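Local coordinates for nsp9 (PDB 5YM6), which binds nucleic acid as part of the coronavirus replication machinery, with an affinity that dimerization enhances, at the interface of chains A and B. Coordinates in Å, arbitrary orientation; residue numbers count along the deposited sequence, not the author numbering. Chains: chain A/B, nsp9.

The interface of chains A and B. Residues chain A 5-8, 97; chain B 99, 102-103, 106.
A:Leu6 lies against the end of chain B's helix 92-105, touching B:Ser103 in its last turn and B:Thr106 just beyond it. The protein belongs to the coronavirus nsp9 family, RNA-binding proteins that dimerize, and here the N-terminal segment of one subunit, just ahead of strand 8-18, crosses the helix of the other. The two-fold axis of the dimer repeats the contact with the chains exchanged.

A:Leu6 buries 66 Å², more than any other residue of the patch, and its forked end suits a surface that is partly apolar and partly hydroxyl-bearing. CG is anti to the carbonyl carbon (chi1 -76°), which carries the branch point to the helix; from there the methyls diverge. CD1 meets B:Thr106 tip to tip, 3.9 Å from the methyl CG2 and beside the hydroxyl OG1. CD2 lies 3.4 Å from B:Ser103 OG and borders CG2 of B:Ile102, a side chain that crosses the leucine at about a right angle.

B:Ser103 supplies the polar link. Its hydroxyl OG donates to the backbone carbonyl A:Arg7 O at 2.8 Å, in the carbonyl plane and on a lone pair, with a C=O...O angle of 142°. The same OG also bonds to B:Ile99 O, 2.9 Å away and one turn earlier, but is tilted 33° from that carbonyl's plane. Its one hydrogen must be shared or alternate between the two acceptors. The short side chain probably lets the foreign backbone come close enough to reach the hydroxyl. B:Thr106 OG1 turns back to B:Ser103 O, 2.8 Å away, which probably helps hold its methyl CG2 towards the leucine.

On the other flank, B:Ile99 offers both branches. Its CG2 packs 3.9 Å from the sulfur SD of A:Met97, whose chain projects from helix 92-103 and is bent at chi2 and chi3. The longer branch ends in CD1, 4.0 Å from A:Arg7 NH1, an apolar methyl beside the guanidinium nitrogen, the two side chains crossing at a slant.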
ATOM      1  N   CYS A   5       4.592  -9.704   7.694  1.00 43.66           N
ATOM      2  CA  CYS A   5       4.930 -10.259   6.395  1.00 45.24           C
ATOM      3  C   CYS A   5       5.240  -9.141   5.414  1.00 42.81           C
ATOM      4  O   CYS A   5       4.338  -8.431   4.965  1.00 45.64           O
ATOM      5  CB  CYS A   5       3.795 -11.132   5.855  1.00 50.63           C
ATOM      6  SG  CYS A   5       4.167 -11.867   4.232  1.00 67.73           S
ATOM      7  N   LEU A   6       6.515  -8.966   5.096  1.00 43.10           N
ATOM      8  CA  LEU A   6       6.892  -7.917   4.170  1.00 41.13           C
ATOM      9  C   LEU A   6       6.601  -8.386   2.756  1.00 45.33           C
ATOM     10  O   LEU A   6       6.944  -9.503   2.365  1.00 43.04           O
ATOM     11  CB  LEU A   6       8.362  -7.530   4.335  1.00 47.69           C
ATOM     12  CG  LEU A   6       8.690  -6.658   5.556  1.00 45.79           C
ATOM     13  CD1 LEU A   6      10.144  -6.231   5.547  1.00 49.01           C
ATOM     14  CD2 LEU A   6       7.778  -5.431   5.604  1.00 46.25           C
ATOM     15  N   ARG A   7       5.933  -7.534   1.994  1.00 43.74           N
ATOM     16  CA  ARG A   7       5.609  -7.875   0.623  1.00 37.69           C
ATOM     17  C   ARG A   7       6.409  -6.985  -0.310  1.00 40.28           C
ATOM     18  O   ARG A   7       6.838  -5.896   0.072  1.00 36.69           O
ATOM     19  CB  ARG A   7       4.113  -7.719   0.374  1.00 42.65           C
ATOM     20  CG  ARG A   7       3.212  -8.408   1.385  1.00 43.59           C
ATOM     21  CD  ARG A   7       1.865  -7.703   1.420  1.00 49.78           C
ATOM     22  NE  ARG A   7       0.790  -8.475   2.044  1.00 50.94           N
ATOM     23  CZ  ARG A   7       0.617  -8.603   3.355  1.00 51.37           C
ATOM     24  NH1 ARG A   7       1.468  -8.037   4.203  1.00 47.27           N
ATOM     25  NH2 ARG A   7      -0.403  -9.314   3.818  1.00 53.24           N
ATOM     26  N   ASN A   8       6.632  -7.441  -1.534  1.00 32.88           N
ATOM     27  CA  ASN A   8       7.320  -6.607  -2.496  1.00 33.64           C
ATOM     28  C   ASN A   8       6.390  -6.229  -3.632  1.00 30.95           C
ATOM     29  O   ASN A   8       5.372  -6.875  -3.849  1.00 27.63           O
ATOM     30  CB  ASN A   8       8.552  -7.311  -3.048  1.00 37.36           C
ATOM     31  CG  ASN A   8       9.645  -7.456  -2.016  1.00 43.25           C
ATOM     32  OD1 ASN A   8       9.753  -6.646  -1.092  1.00 42.55           O
ATOM     33  ND2 ASN A   8      10.465  -8.496  -2.163  1.00 46.25           N
ATOM     34  N   MET A  97      -0.411  -0.931  -1.767  1.00 25.99           N
ATOM     35  CA  MET A  97       0.988  -1.275  -2.043  1.00 25.68           C
ATOM     36  C   MET A  97       1.437  -0.695  -3.383  1.00 28.46           C
ATOM     37  O   MET A  97       2.510  -0.078  -3.509  1.00 24.86           O
ATOM     38  CB  MET A  97       1.161  -2.802  -2.031  1.00 28.48           C
ATOM     39  CG  MET A  97       0.977  -3.440  -0.674  1.00 32.95           C
ATOM     40  SD  MET A  97       2.573  -3.612   0.147  1.00 34.11           S
ATOM     41  CE  MET A  97       3.455  -4.584  -1.060  1.00 35.78           C
TER
ATOM     42  N   ILE B  99       2.939  -0.553   4.590  1.00 23.92           N
ATOM     43  CA  ILE B  99       3.654  -1.824   4.439  1.00 27.10           C
ATOM     44  C   ILE B  99       4.598  -1.772   3.237  1.00 30.24           C
ATOM     45  O   ILE B  99       5.728  -2.260   3.311  1.00 31.44           O
ATOM     46  CB  ILE B  99       2.681  -3.004   4.293  1.00 26.40           C
ATOM     47  CG1 ILE B  99       1.936  -3.224   5.613  1.00 28.34           C
ATOM     48  CG2 ILE B  99       3.416  -4.282   3.911  1.00 31.76           C
ATOM     49  CD1 ILE B  99       0.885  -4.304   5.551  1.00 34.89           C
ATOM     50  N   ILE B 102       7.699   0.431   4.198  1.00 29.91           N
ATOM     51  CA  ILE B 102       8.612  -0.254   5.099  1.00 30.97           C
ATOM     52  C   ILE B 102       9.367  -1.361   4.356  1.00 37.72           C
ATOM     53  O   ILE B 102      10.544  -1.602   4.613  1.00 34.02           O
ATOM     54  CB  ILE B 102       7.862  -0.820   6.318  1.00 31.39           C
ATOM     55  CG1 ILE B 102       7.332   0.338   7.175  1.00 27.43           C
ATOM     56  CG2 ILE B 102       8.763  -1.725   7.141  1.00 34.82           C
ATOM     57  CD1 ILE B 102       6.603  -0.089   8.414  1.00 28.63           C
ATOM     58  N   SER B 103       8.698  -2.001   3.401  1.00 34.03           N
ATOM     59  CA  SER B 103       9.359  -3.018   2.580  1.00 37.86           C
ATOM     60  C   SER B 103      10.516  -2.440   1.751  1.00 41.06           C
ATOM     61  O   SER B 103      11.599  -3.018   1.718  1.00 49.49           O
ATOM     62  CB  SER B 103       8.346  -3.704   1.664  1.00 40.90           C
ATOM     63  OG  SER B 103       7.396  -4.427   2.429  1.00 41.25           O
ATOM     64  N   THR B 106      13.482  -1.610   3.976  1.00 43.84           N
ATOM     65  CA  THR B 106      14.245  -2.789   4.366  1.00 48.13           C
ATOM     66  C   THR B 106      15.002  -3.394   3.180  1.00 53.06           C
ATOM     67  O   THR B 106      15.354  -2.703   2.219  1.00 50.74           O
ATOM     68  CB  THR B 106      13.338  -3.876   4.993  1.00 48.66           C
ATOM     69  OG1 THR B 106      12.376  -4.328   4.032  1.00 55.25           O
ATOM     70  CG2 THR B 106      12.620  -3.352   6.230  1.00 43.56           C
TER